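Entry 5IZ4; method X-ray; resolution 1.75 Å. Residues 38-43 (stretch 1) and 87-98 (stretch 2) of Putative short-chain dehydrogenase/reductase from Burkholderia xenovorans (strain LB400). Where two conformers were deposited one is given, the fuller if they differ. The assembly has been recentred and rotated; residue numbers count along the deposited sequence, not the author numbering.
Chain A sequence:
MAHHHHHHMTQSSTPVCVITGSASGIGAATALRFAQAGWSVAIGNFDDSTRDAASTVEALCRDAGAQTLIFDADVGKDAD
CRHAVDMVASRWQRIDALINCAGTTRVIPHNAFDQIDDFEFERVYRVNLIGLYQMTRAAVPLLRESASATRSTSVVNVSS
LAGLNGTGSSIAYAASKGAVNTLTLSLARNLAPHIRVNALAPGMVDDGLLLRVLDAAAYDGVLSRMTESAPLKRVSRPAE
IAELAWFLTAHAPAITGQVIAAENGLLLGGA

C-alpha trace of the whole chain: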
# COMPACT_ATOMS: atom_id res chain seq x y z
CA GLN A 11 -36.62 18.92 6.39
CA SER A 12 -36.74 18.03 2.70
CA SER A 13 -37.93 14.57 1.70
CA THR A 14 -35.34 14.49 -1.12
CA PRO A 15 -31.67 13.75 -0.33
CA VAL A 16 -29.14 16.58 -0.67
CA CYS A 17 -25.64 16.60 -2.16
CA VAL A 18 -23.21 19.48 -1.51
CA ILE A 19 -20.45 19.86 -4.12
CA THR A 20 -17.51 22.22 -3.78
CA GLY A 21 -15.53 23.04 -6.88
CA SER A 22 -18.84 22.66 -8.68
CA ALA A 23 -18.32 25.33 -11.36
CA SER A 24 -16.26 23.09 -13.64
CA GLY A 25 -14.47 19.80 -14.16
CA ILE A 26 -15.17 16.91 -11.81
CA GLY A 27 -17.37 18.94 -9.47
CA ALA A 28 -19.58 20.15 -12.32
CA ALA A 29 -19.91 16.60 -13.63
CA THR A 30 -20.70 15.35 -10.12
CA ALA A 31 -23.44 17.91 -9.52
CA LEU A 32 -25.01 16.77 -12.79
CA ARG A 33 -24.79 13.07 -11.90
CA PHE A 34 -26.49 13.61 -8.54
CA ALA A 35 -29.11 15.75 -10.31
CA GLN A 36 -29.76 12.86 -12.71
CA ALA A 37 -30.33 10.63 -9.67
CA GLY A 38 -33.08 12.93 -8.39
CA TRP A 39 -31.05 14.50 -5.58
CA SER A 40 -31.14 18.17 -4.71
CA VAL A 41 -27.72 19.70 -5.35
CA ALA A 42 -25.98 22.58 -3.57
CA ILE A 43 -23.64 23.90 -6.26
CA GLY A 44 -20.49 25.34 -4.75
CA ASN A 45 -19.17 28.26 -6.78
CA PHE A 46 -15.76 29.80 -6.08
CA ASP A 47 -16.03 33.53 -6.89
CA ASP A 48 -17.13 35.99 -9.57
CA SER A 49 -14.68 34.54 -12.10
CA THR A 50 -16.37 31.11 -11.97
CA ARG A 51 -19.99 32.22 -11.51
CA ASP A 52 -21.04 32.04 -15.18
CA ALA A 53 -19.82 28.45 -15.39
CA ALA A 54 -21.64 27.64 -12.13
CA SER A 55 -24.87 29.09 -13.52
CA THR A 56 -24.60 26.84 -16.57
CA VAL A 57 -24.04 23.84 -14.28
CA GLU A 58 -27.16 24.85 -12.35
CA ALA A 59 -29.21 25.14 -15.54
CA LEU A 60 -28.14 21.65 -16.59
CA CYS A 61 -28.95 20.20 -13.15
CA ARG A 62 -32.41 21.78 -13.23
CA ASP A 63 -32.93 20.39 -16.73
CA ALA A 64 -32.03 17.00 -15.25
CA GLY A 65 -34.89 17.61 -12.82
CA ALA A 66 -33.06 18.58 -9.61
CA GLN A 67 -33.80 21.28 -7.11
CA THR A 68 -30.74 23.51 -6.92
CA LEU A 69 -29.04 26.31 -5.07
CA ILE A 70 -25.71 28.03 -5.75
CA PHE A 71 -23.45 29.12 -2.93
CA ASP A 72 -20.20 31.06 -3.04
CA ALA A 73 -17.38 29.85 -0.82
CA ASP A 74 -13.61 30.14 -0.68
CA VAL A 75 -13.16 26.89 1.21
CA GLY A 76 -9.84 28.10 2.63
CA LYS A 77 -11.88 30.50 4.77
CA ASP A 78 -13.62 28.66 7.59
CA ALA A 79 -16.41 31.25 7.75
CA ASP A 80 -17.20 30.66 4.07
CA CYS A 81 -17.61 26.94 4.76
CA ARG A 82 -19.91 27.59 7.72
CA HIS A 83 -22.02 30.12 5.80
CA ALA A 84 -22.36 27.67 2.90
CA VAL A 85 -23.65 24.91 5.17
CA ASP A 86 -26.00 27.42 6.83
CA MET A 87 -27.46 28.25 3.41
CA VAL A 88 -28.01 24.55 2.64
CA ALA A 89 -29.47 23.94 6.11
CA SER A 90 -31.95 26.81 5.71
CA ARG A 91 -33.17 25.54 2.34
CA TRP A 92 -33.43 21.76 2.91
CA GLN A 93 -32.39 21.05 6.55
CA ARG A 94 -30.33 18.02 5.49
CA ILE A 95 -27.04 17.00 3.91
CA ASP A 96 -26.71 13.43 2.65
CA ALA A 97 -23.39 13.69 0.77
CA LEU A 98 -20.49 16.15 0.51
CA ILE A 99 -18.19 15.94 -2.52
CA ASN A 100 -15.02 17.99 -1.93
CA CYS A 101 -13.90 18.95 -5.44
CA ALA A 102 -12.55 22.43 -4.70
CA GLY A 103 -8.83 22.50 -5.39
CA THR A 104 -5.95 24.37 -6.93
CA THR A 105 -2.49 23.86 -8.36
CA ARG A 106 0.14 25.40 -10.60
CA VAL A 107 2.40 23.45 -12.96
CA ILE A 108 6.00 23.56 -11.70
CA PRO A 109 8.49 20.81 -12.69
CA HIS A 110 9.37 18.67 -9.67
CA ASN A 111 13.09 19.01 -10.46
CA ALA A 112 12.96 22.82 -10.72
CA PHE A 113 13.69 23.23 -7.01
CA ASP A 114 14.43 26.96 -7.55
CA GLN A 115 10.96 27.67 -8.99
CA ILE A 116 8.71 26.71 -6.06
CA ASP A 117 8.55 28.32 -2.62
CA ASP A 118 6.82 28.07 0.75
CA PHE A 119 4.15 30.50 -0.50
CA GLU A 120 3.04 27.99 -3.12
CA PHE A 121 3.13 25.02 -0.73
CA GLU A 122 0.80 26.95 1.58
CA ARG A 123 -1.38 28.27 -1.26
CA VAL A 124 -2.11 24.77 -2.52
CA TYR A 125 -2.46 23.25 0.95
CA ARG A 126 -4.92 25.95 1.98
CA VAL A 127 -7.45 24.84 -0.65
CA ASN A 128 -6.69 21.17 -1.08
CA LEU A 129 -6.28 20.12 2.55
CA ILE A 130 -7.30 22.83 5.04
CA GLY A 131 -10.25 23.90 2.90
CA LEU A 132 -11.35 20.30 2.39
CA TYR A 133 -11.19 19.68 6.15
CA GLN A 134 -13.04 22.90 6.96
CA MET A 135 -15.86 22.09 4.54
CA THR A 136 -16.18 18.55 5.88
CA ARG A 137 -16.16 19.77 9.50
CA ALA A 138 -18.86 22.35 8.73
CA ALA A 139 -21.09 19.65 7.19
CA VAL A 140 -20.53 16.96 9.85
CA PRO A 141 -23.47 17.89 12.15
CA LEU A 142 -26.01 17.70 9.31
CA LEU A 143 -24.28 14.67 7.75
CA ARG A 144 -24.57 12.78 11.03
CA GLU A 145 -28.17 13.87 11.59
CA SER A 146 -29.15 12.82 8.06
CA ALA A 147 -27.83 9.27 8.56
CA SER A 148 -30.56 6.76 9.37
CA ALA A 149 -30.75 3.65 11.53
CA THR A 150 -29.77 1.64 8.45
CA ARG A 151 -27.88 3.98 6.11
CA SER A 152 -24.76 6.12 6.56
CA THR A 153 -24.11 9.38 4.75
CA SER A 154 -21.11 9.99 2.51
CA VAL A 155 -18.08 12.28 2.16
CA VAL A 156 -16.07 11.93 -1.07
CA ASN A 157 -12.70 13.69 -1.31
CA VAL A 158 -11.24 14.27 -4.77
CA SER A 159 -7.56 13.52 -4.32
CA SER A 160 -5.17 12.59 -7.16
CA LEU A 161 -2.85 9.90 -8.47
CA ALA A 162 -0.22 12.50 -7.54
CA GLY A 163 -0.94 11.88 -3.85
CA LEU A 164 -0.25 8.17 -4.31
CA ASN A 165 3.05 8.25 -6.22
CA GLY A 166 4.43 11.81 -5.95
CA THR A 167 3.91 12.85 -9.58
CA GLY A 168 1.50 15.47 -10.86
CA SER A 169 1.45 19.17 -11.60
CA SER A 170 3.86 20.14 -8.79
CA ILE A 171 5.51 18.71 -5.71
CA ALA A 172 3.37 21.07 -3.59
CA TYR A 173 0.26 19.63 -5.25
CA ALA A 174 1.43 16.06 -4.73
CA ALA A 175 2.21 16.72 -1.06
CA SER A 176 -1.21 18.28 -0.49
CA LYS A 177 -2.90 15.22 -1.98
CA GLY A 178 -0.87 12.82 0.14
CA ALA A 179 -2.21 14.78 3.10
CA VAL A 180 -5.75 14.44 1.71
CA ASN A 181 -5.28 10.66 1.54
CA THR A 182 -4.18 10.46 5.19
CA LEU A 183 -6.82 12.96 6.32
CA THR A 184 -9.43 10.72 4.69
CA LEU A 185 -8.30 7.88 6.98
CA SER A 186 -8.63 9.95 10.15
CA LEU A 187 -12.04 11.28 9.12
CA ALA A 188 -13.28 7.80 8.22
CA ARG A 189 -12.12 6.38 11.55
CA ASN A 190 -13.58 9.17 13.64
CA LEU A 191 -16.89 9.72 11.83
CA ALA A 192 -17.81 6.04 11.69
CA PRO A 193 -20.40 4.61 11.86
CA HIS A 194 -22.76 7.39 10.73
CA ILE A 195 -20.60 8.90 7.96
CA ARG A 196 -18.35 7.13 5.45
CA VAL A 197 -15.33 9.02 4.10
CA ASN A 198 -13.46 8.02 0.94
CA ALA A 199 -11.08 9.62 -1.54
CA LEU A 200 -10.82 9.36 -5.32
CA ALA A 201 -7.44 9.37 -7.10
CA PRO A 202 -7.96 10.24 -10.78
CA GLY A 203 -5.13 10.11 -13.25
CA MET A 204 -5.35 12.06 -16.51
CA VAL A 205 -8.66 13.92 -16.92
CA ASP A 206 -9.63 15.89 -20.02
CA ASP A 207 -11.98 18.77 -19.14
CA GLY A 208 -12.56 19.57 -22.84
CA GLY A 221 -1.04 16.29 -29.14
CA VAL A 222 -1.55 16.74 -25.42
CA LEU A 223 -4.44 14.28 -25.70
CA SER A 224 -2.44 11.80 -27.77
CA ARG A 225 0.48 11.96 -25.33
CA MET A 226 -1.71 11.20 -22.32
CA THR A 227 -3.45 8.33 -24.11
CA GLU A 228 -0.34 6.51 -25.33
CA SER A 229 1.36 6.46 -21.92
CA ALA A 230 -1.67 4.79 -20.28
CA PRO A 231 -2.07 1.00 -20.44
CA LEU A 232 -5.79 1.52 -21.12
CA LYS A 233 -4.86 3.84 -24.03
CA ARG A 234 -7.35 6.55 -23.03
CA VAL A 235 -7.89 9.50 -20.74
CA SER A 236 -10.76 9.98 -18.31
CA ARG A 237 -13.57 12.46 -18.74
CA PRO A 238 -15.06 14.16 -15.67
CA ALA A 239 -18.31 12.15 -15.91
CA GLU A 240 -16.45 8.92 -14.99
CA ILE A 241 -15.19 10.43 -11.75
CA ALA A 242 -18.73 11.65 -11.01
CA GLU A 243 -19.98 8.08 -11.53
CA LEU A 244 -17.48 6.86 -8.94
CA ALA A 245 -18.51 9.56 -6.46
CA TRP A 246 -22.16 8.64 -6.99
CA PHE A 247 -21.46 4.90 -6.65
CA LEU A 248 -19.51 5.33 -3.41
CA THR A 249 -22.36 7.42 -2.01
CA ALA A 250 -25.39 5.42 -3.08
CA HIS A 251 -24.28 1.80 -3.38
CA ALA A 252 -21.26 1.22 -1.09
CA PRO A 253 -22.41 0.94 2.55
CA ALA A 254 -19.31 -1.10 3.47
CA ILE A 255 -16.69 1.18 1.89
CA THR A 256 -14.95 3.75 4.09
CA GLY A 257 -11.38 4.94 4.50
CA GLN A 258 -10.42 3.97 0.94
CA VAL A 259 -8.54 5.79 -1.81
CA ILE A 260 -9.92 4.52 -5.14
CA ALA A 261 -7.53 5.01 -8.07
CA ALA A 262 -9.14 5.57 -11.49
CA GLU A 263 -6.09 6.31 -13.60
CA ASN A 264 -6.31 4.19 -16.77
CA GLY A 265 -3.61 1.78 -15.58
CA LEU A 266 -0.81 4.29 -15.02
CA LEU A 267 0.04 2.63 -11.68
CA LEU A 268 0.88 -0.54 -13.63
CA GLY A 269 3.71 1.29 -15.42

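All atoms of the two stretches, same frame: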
# COMPACT_ATOMS: atom_id res chain seq x y z
N GLY A 38 -31.96 12.38 -9.11
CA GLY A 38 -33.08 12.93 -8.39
C GLY A 38 -32.73 13.69 -7.14
O GLY A 38 -33.63 14.23 -6.49
N TRP A 39 -31.45 13.77 -6.78
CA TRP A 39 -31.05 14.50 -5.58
C TRP A 39 -31.13 16.00 -5.81
O TRP A 39 -31.00 16.50 -6.93
CB TRP A 39 -29.63 14.13 -5.16
CG TRP A 39 -29.47 12.75 -4.60
CD1 TRP A 39 -30.09 11.61 -5.04
CD2 TRP A 39 -28.64 12.36 -3.50
NE1 TRP A 39 -29.69 10.53 -4.27
CE2 TRP A 39 -28.80 10.97 -3.32
CE3 TRP A 39 -27.78 13.05 -2.64
CZ2 TRP A 39 -28.13 10.25 -2.32
CZ3 TRP A 39 -27.11 12.33 -1.64
CH2 TRP A 39 -27.29 10.95 -1.50
N SER A 40 -31.34 16.73 -4.71
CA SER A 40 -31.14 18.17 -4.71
C SER A 40 -29.65 18.45 -4.58
O SER A 40 -28.94 17.76 -3.83
CB SER A 40 -31.92 18.82 -3.57
OG SER A 40 -33.30 18.53 -3.67
N VAL A 41 -29.16 19.45 -5.30
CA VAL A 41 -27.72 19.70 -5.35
C VAL A 41 -27.45 21.13 -4.90
O VAL A 41 -28.12 22.07 -5.36
CB VAL A 41 -27.13 19.41 -6.74
CG1 VAL A 41 -27.21 17.92 -7.02
CG2 VAL A 41 -27.86 20.20 -7.82
N ALA A 42 -26.51 21.28 -3.97
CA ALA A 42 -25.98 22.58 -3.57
C ALA A 42 -24.68 22.79 -4.34
O ALA A 42 -23.69 22.10 -4.10
CB ALA A 42 -25.77 22.65 -2.06
N ILE A 43 -24.71 23.72 -5.29
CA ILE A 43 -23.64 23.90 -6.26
C ILE A 43 -22.66 24.92 -5.71
O ILE A 43 -22.97 26.11 -5.59
CB ILE A 43 -24.22 24.34 -7.62
CG1 ILE A 43 -24.95 23.15 -8.26
CG2 ILE A 43 -23.13 24.84 -8.56
CD1 ILE A 43 -25.95 23.57 -9.30
N MET A 87 -26.54 28.02 4.52
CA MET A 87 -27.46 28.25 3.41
C MET A 87 -28.17 26.96 3.02
O MET A 87 -29.38 26.96 2.77
CB MET A 87 -26.70 28.84 2.22
CG MET A 87 -27.57 29.16 1.00
SD MET A 87 -26.65 29.78 -0.43
CE MET A 87 -25.70 31.10 0.35
N VAL A 88 -27.43 25.85 2.96
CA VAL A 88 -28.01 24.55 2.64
C VAL A 88 -28.98 24.12 3.73
O VAL A 88 -30.08 23.62 3.45
CB VAL A 88 -26.89 23.52 2.44
CG1 VAL A 88 -27.48 22.13 2.14
CG2 VAL A 88 -25.97 23.98 1.32
N ALA A 89 -28.60 24.30 5.00
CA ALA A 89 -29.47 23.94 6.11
C ALA A 89 -30.79 24.70 6.05
O ALA A 89 -31.86 24.13 6.26
CB ALA A 89 -28.78 24.19 7.44
N SER A 90 -30.73 26.01 5.75
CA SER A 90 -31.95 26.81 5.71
C SER A 90 -32.89 26.35 4.61
O SER A 90 -34.11 26.40 4.78
CB SER A 90 -31.61 28.29 5.52
OG SER A 90 -30.65 28.71 6.47
N ARG A 91 -32.34 25.90 3.48
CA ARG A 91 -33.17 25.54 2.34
C ARG A 91 -33.78 24.14 2.51
O ARG A 91 -34.99 23.96 2.32
CB ARG A 91 -32.34 25.62 1.06
CG ARG A 91 -33.06 25.20 -0.20
CD ARG A 91 -33.90 26.32 -0.81
NE ARG A 91 -34.51 25.85 -2.04
CZ ARG A 91 -33.91 25.87 -3.23
NH1 ARG A 91 -34.54 25.40 -4.30
NH2 ARG A 91 -32.69 26.36 -3.34
N TRP A 92 -32.96 23.15 2.87
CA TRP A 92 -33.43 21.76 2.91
C TRP A 92 -33.29 21.06 4.25
O TRP A 92 -33.85 19.97 4.41
CB TRP A 92 -32.70 20.94 1.84
CG TRP A 92 -32.97 21.39 0.42
CD1 TRP A 92 -34.20 21.55 -0.16
CD2 TRP A 92 -32.00 21.72 -0.58
NE1 TRP A 92 -34.05 21.98 -1.46
CE2 TRP A 92 -32.71 22.08 -1.74
CE3 TRP A 92 -30.61 21.75 -0.60
CZ2 TRP A 92 -32.07 22.46 -2.92
CZ3 TRP A 92 -29.97 22.12 -1.78
CH2 TRP A 92 -30.70 22.48 -2.92
N GLN A 93 -32.55 21.63 5.21
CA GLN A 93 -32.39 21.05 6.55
C GLN A 93 -31.82 19.63 6.52
O GLN A 93 -32.09 18.82 7.42
CB GLN A 93 -33.72 21.07 7.32
N ARG A 94 -31.03 19.30 5.51
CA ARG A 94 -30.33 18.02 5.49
C ARG A 94 -29.14 18.11 4.55
O ARG A 94 -29.11 18.96 3.65
CB ARG A 94 -31.25 16.87 5.06
CG ARG A 94 -31.75 17.00 3.64
CD ARG A 94 -32.82 15.97 3.35
NE ARG A 94 -32.27 14.62 3.34
CZ ARG A 94 -33.01 13.53 3.18
NH1 ARG A 94 -34.33 13.64 3.02
NH2 ARG A 94 -32.43 12.34 3.16
N ILE A 95 -28.16 17.25 4.81
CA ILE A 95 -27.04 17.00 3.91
C ILE A 95 -26.79 15.50 3.91
O ILE A 95 -26.53 14.91 4.97
CB ILE A 95 -25.75 17.75 4.32
CG1 ILE A 95 -25.94 19.27 4.24
CG2 ILE A 95 -24.58 17.28 3.42
CD1 ILE A 95 -24.77 20.07 4.80
N ASP A 96 -26.89 14.87 2.74
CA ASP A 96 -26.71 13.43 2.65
C ASP A 96 -25.37 13.04 2.04
O ASP A 96 -24.93 11.90 2.22
CB ASP A 96 -27.85 12.82 1.83
CG ASP A 96 -29.20 13.03 2.49
OD1 ASP A 96 -29.78 14.12 2.33
OD2 ASP A 96 -29.66 12.10 3.18
N ALA A 97 -24.71 13.96 1.34
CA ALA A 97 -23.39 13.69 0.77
C ALA A 97 -22.68 15.02 0.58
O ALA A 97 -23.31 16.02 0.25
CB ALA A 97 -23.49 12.96 -0.57
N LEU A 98 -21.36 15.01 0.79
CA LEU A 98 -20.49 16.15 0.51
C LEU A 98 -19.40 15.65 -0.41
O LEU A 98 -18.71 14.68 -0.08
CB LEU A 98 -19.89 16.73 1.80
CG LEU A 98 -18.72 17.70 1.60
CD1 LEU A 98 -19.20 18.98 0.94
CD2 LEU A 98 -18.08 17.99 2.96

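No hydrogen bond or salt bridge joins the two stretches; they bury 290 Å² in total, and the contact rests on packing, partly between strand 40-43 and helix 87-92, whose axes run 154° apart in direction and approach to 10.2 Å, and partly between Trp39 and the segment after the helix.

Alternation along the strand sets which side chains take part. The CA-to-CB bonds of Ser40 and Ala42 point toward the second stretch, while that of Val41 points away, so its side chain comes no nearer than Val41 CB to Trp92 CH2, 6.1 Å. Val41 contributes backbone instead: its O lies 3.6 Å from Trp92 CH2, at the ring edge and near the ring plane.

Trp92, at the end of the helix, has the largest covered area, 72 Å². With chi1 at -64° (m) and chi2 at -53°, its indole leans back along the helix, in the direction the strand runs, and lays one face against Ser40. Ser40 CB sits 3.8 Å from the centroid of the Trp92 six-membered ring, only 15° off the ring normal, which supports a CH-pi contact; the closest atom pair is Ser40 CB to Trp92 CZ2, 3.7 Å. One turn earlier, Val88 (chi1 178°, t) places CG2 3.6 Å from Ala42 CB. The same methyl of Ala42 lies 4.2 Å from Trp92 CZ3, so it touches both helix side chains.

Trp39 reaches its partners through its length. Its CA-to-CB bond points sideways, but chi1 of -71° (m) and chi2 of 39° carry the six-membered ring to the segment after the helix, where CZ3 is 3.6 Å from Asp96 CB and 3.8 Å from Ala97 CB. Both approaches are oblique to the ring.

Asp96 offers Trp39 its CB while its carboxylate is held by Arg94: Arg94 NE to Asp96 OD1 is 2.7 Å, a salt bridge, and Arg94 NH2 to Asp96 OD2 is 2.8 Å, with a nearly straight 170° N-H...O angle.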